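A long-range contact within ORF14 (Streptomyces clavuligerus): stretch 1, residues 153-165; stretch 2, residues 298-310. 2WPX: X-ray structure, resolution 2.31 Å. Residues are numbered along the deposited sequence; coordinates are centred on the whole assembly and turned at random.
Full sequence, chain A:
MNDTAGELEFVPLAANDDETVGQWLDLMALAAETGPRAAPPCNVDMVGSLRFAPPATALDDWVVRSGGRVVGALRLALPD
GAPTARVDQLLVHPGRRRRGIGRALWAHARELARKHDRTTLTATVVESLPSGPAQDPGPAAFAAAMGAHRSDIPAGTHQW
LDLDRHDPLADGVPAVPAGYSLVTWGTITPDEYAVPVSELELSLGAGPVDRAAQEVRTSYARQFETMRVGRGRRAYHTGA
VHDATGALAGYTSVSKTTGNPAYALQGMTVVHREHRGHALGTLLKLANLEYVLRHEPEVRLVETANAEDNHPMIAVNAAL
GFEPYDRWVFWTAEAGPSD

Stretch 1 153-165: IPAGTHQWLDLDR
Stretch 2 298-310: EVRLVETANAEDN

Antiparallel strands show how a regular backbone ladder fixes which side chains must share space, and ORF14 offers a compact example. Strands 156-162 and 301-307 run at 158° between their N-to-C directions, their axes approaching to 4.3 Å. Most residues are extended, with phi from about -95° to -155° and psi from 104° to 173°; Ala307, at phi/psi -57/134, leads into a type I turn ending at Asn310.

The register pairs Gly156 with Ala307 and steps through to Asp162 with Leu301. Narrow pairs, such as His158 with Ala305 (CA to CA 4.3 Å), alternate with wider hydrogen-bonded ones, such as Gln159 with Thr304 (CA to CA 5.3 Å). In that wider pair Gln159 N donates to Thr304 O at 2.8 Å and Thr304 N to Gln159 O at 3.2 Å. Thr157 with Asn306 and Leu161 with Val302 repeat the two-bond pattern. The ladder runs past both strands: Glu308 N reaches Ala155 O at 2.8 Å, and Leu163 N reaches Arg300 O at 2.8 Å.

On the face carrying His158, Trp160 and Asp162, the indole is the broad surface on which Glu303 rests. Trp160 (chi1 m, chi2 96°) lays its six-membered ring beneath Glu303, whose CB sits 3.4 Å from the ring centroid and only 11° off the normal, a CH-pi contact. Trp160 CZ3 also meets Leu301 CB at 4.2 Å. Glu303 (chi1 p, chi2 t, chi3 -74°) thus rests its aliphatic base on the indole while its carboxylate accepts a hydrogen bond at the edge of the imidazole, His158 NE2 to Glu303 OE1 at 2.6 Å. His158 takes chi1 t and chi2 -137°. Small Ala305 leaves its CB 4.3 Å from His158 CD2.

The face carrying Thr157, Gln159 and Leu161 begins with a polar bracket. Gln159 (chi1 m, chi2 149°, chi3 75°) turns its amide along the sheet, NE2 donating to Asn306 OD1 (chi1 m, chi2 111°) at 2.8 Å and, within its own strand, to Thr157 O at 3.1 Å. Farther along, Leu161 (t, p) and Val302 (t) meet CB to CB at 4.4 Å. Just past the strand, the loop residue Leu163 points its CB toward the other stretch, and Leu163 CD1 approaches Val302 CG2 at 4.5 Å.

The ends close differently. Pro154 CB lies 4.2 Å from Ala307 CB and 3.8 Å from Asp309 OD2. At the other end, Arg300 (chi1 -112°, chi2 33°, chi3 -134°) folds over the loop at Leu163 and Asp164, a guanidinium face covering Leu163 CB, which is 3.4 Å from Arg300 NH1. Arg300 NE forms a salt bridge with Asp164 OD2 at 3.0 Å, though its hydrogen-bond geometry is weak. Altogether 1075 Å² is buried, both sides summed.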

# COMPACT_ATOMS: atom_id res chain seq x y z
N ILE A 153 -16.04 -3.47 -7.52
CA ILE A 153 -14.88 -4.33 -7.68
C ILE A 153 -14.53 -4.93 -6.31
O ILE A 153 -14.93 -4.43 -5.25
CB ILE A 153 -13.66 -3.54 -8.27
CG1 ILE A 153 -13.16 -2.50 -7.27
CG2 ILE A 153 -14.04 -2.92 -9.65
CD1 ILE A 153 -12.41 -1.35 -7.88
N PRO A 154 -13.79 -6.04 -6.33
CA PRO A 154 -13.32 -6.74 -5.18
C PRO A 154 -12.65 -5.77 -4.26
O PRO A 154 -11.74 -5.08 -4.69
CB PRO A 154 -12.22 -7.63 -5.74
CG PRO A 154 -12.58 -7.86 -7.11
CD PRO A 154 -13.32 -6.65 -7.59
N ALA A 155 -13.08 -5.74 -3.00
CA ALA A 155 -12.36 -5.08 -1.96
C ALA A 155 -11.09 -5.87 -1.56
O ALA A 155 -10.92 -7.05 -1.91
CB ALA A 155 -13.28 -4.88 -0.75
N GLY A 156 -10.22 -5.21 -0.78
CA GLY A 156 -9.01 -5.87 -0.33
C GLY A 156 -9.23 -6.47 1.04
O GLY A 156 -9.84 -5.84 1.91
N THR A 157 -8.73 -7.67 1.27
CA THR A 157 -8.71 -8.17 2.64
C THR A 157 -7.35 -7.96 3.25
O THR A 157 -6.35 -8.52 2.78
CB THR A 157 -8.93 -9.68 2.69
OG1 THR A 157 -10.12 -9.99 1.98
CG2 THR A 157 -9.05 -10.14 4.12
N HIS A 158 -7.32 -7.18 4.33
CA HIS A 158 -6.08 -6.72 4.91
C HIS A 158 -5.74 -7.59 6.09
O HIS A 158 -6.55 -7.69 6.99
CB HIS A 158 -6.20 -5.24 5.29
CG HIS A 158 -4.93 -4.66 5.81
ND1 HIS A 158 -4.90 -3.83 6.90
CD2 HIS A 158 -3.64 -4.79 5.41
CE1 HIS A 158 -3.65 -3.47 7.16
NE2 HIS A 158 -2.87 -4.03 6.26
N GLN A 159 -4.58 -8.24 6.09
CA GLN A 159 -4.36 -9.32 7.05
C GLN A 159 -3.14 -9.10 7.93
O GLN A 159 -2.21 -8.44 7.52
CB GLN A 159 -4.15 -10.62 6.27
CG GLN A 159 -5.35 -11.15 5.47
CD GLN A 159 -4.87 -11.91 4.23
OE1 GLN A 159 -4.40 -13.03 4.35
NE2 GLN A 159 -4.93 -11.27 3.05
N TRP A 160 -3.11 -9.69 9.12
CA TRP A 160 -1.96 -9.55 9.99
C TRP A 160 -1.45 -10.90 10.44
O TRP A 160 -2.20 -11.81 10.71
CB TRP A 160 -2.25 -8.68 11.24
CG TRP A 160 -2.34 -7.17 10.93
CD1 TRP A 160 -3.48 -6.48 10.69
CD2 TRP A 160 -1.26 -6.23 10.78
NE1 TRP A 160 -3.19 -5.17 10.41
CE2 TRP A 160 -1.83 -4.98 10.48
CE3 TRP A 160 0.14 -6.32 10.92
CZ2 TRP A 160 -1.07 -3.83 10.30
CZ3 TRP A 160 0.89 -5.21 10.72
CH2 TRP A 160 0.28 -3.96 10.44
N LEU A 161 -0.13 -11.00 10.46
CA LEU A 161 0.55 -12.12 11.08
C LEU A 161 1.38 -11.58 12.23
O LEU A 161 2.21 -10.69 12.05
CB LEU A 161 1.45 -12.79 10.08
CG LEU A 161 2.45 -13.84 10.65
CD1 LEU A 161 1.75 -15.04 11.33
CD2 LEU A 161 3.46 -14.27 9.58
N ASP A 162 1.15 -12.14 13.40
CA ASP A 162 1.88 -11.79 14.57
C ASP A 162 2.68 -13.00 14.99
O ASP A 162 2.16 -13.96 15.57
CB ASP A 162 0.88 -11.42 15.64
CG ASP A 162 1.51 -11.12 16.96
OD1 ASP A 162 2.68 -11.49 17.24
OD2 ASP A 162 0.78 -10.51 17.75
N LEU A 163 3.97 -12.93 14.71
CA LEU A 163 4.89 -13.99 15.01
C LEU A 163 4.96 -14.38 16.49
O LEU A 163 5.44 -15.46 16.80
CB LEU A 163 6.28 -13.63 14.49
CG LEU A 163 6.58 -13.89 13.01
CD1 LEU A 163 5.42 -13.52 12.17
CD2 LEU A 163 7.78 -13.02 12.65
N ASP A 164 4.55 -13.50 17.41
CA ASP A 164 4.46 -13.88 18.83
C ASP A 164 3.22 -14.72 19.12
O ASP A 164 3.07 -15.26 20.20
CB ASP A 164 4.37 -12.67 19.76
CG ASP A 164 5.69 -11.97 19.95
OD1 ASP A 164 5.64 -10.75 20.29
OD2 ASP A 164 6.75 -12.60 19.74
N ARG A 165 2.31 -14.77 18.17
CA ARG A 165 1.11 -15.59 18.34
C ARG A 165 1.27 -16.89 17.54
O ARG A 165 0.81 -17.92 17.95
CB ARG A 165 -0.11 -14.83 17.85
CG ARG A 165 -1.40 -15.52 18.09
CD ARG A 165 -2.27 -15.44 16.84
NE ARG A 165 -3.06 -14.21 16.73
CZ ARG A 165 -4.29 -14.07 17.23
NH1 ARG A 165 -4.86 -15.06 17.91
NH2 ARG A 165 -4.95 -12.92 17.08
N GLU A 298 13.91 -8.19 14.70
CA GLU A 298 12.94 -7.63 15.62
C GLU A 298 11.57 -7.65 15.02
O GLU A 298 10.62 -7.31 15.69
CB GLU A 298 13.30 -6.21 15.99
CG GLU A 298 14.37 -6.12 17.04
CD GLU A 298 14.86 -4.70 17.23
OE1 GLU A 298 15.73 -4.28 16.45
OE2 GLU A 298 14.41 -4.01 18.16
N VAL A 299 11.48 -8.04 13.74
CA VAL A 299 10.21 -8.12 13.05
C VAL A 299 9.28 -9.18 13.66
O VAL A 299 9.67 -10.30 13.97
CB VAL A 299 10.37 -8.36 11.52
CG1 VAL A 299 9.06 -8.71 10.96
CG2 VAL A 299 10.90 -7.13 10.84
N ARG A 300 8.04 -8.78 13.88
CA ARG A 300 7.17 -9.54 14.75
C ARG A 300 5.81 -9.44 14.12
O ARG A 300 4.99 -10.40 14.21
CB ARG A 300 7.17 -8.88 16.13
CG ARG A 300 7.82 -9.61 17.30
CD ARG A 300 9.02 -10.50 17.03
NE ARG A 300 8.83 -11.76 17.74
CZ ARG A 300 8.96 -12.97 17.19
NH1 ARG A 300 9.37 -13.09 15.92
NH2 ARG A 300 8.73 -14.07 17.91
N LEU A 301 5.55 -8.29 13.47
CA LEU A 301 4.22 -8.03 12.88
C LEU A 301 4.27 -7.77 11.40
O LEU A 301 4.95 -6.83 10.93
CB LEU A 301 3.49 -6.87 13.58
CG LEU A 301 3.26 -6.95 15.10
CD1 LEU A 301 2.88 -5.55 15.68
CD2 LEU A 301 2.14 -7.91 15.37
N VAL A 302 3.56 -8.60 10.64
CA VAL A 302 3.68 -8.55 9.21
C VAL A 302 2.30 -8.35 8.63
O VAL A 302 1.35 -9.03 9.01
CB VAL A 302 4.33 -9.83 8.67
CG1 VAL A 302 4.50 -9.74 7.14
CG2 VAL A 302 5.66 -10.05 9.34
N GLU A 303 2.15 -7.37 7.77
CA GLU A 303 0.85 -7.15 7.18
C GLU A 303 0.90 -7.47 5.67
O GLU A 303 1.98 -7.42 5.03
CB GLU A 303 0.39 -5.69 7.40
CG GLU A 303 1.07 -4.70 6.47
CD GLU A 303 0.64 -3.25 6.75
OE1 GLU A 303 -0.49 -2.88 6.38
OE2 GLU A 303 1.43 -2.49 7.33
N THR A 304 -0.27 -7.79 5.12
CA THR A 304 -0.40 -7.99 3.71
C THR A 304 -1.87 -7.73 3.29
O THR A 304 -2.73 -7.52 4.18
CB THR A 304 0.01 -9.45 3.33
OG1 THR A 304 0.37 -9.53 1.94
CG2 THR A 304 -1.11 -10.45 3.69
N ALA A 305 -2.15 -7.74 1.98
CA ALA A 305 -3.52 -7.53 1.49
C ALA A 305 -3.73 -8.23 0.18
O ALA A 305 -2.93 -8.11 -0.74
CB ALA A 305 -3.83 -6.01 1.29
N ASN A 306 -4.86 -8.93 0.10
CA ASN A 306 -5.31 -9.58 -1.12
C ASN A 306 -6.65 -9.07 -1.55
O ASN A 306 -7.51 -8.77 -0.71
CB ASN A 306 -5.48 -11.05 -0.87
CG ASN A 306 -4.20 -11.69 -0.59
OD1 ASN A 306 -3.92 -12.12 0.53
ND2 ASN A 306 -3.36 -11.74 -1.62
N ALA A 307 -6.87 -9.03 -2.85
CA ALA A 307 -8.22 -8.90 -3.32
C ALA A 307 -9.03 -10.07 -2.76
O ALA A 307 -8.58 -11.24 -2.80
CB ALA A 307 -8.28 -8.89 -4.82
N GLU A 308 -10.21 -9.77 -2.22
CA GLU A 308 -10.98 -10.79 -1.51
C GLU A 308 -11.39 -11.96 -2.43
O GLU A 308 -11.81 -13.00 -1.93
CB GLU A 308 -12.20 -10.17 -0.85
CG GLU A 308 -13.05 -9.49 -1.91
CD GLU A 308 -14.19 -8.67 -1.35
OE1 GLU A 308 -14.30 -8.55 -0.11
OE2 GLU A 308 -14.96 -8.13 -2.17
N ASP A 309 -11.25 -11.80 -3.75
CA ASP A 309 -11.55 -12.93 -4.66
C ASP A 309 -10.33 -13.76 -5.02
O ASP A 309 -10.44 -14.73 -5.73
CB ASP A 309 -12.29 -12.49 -5.93
CG ASP A 309 -11.45 -11.61 -6.82
OD1 ASP A 309 -11.72 -11.55 -8.04
OD2 ASP A 309 -10.51 -10.96 -6.32
N ASN A 310 -9.16 -13.37 -4.53
CA ASN A 310 -7.97 -14.19 -4.75
C ASN A 310 -7.81 -15.36 -3.77
O ASN A 310 -6.85 -15.41 -3.01
CB ASN A 310 -6.69 -13.34 -4.72
CG ASN A 310 -5.51 -14.09 -5.37
OD1 ASN A 310 -5.60 -15.31 -5.58
ND2 ASN A 310 -4.43 -13.38 -5.68
O HOH W 1 7.98 -16.39 16.24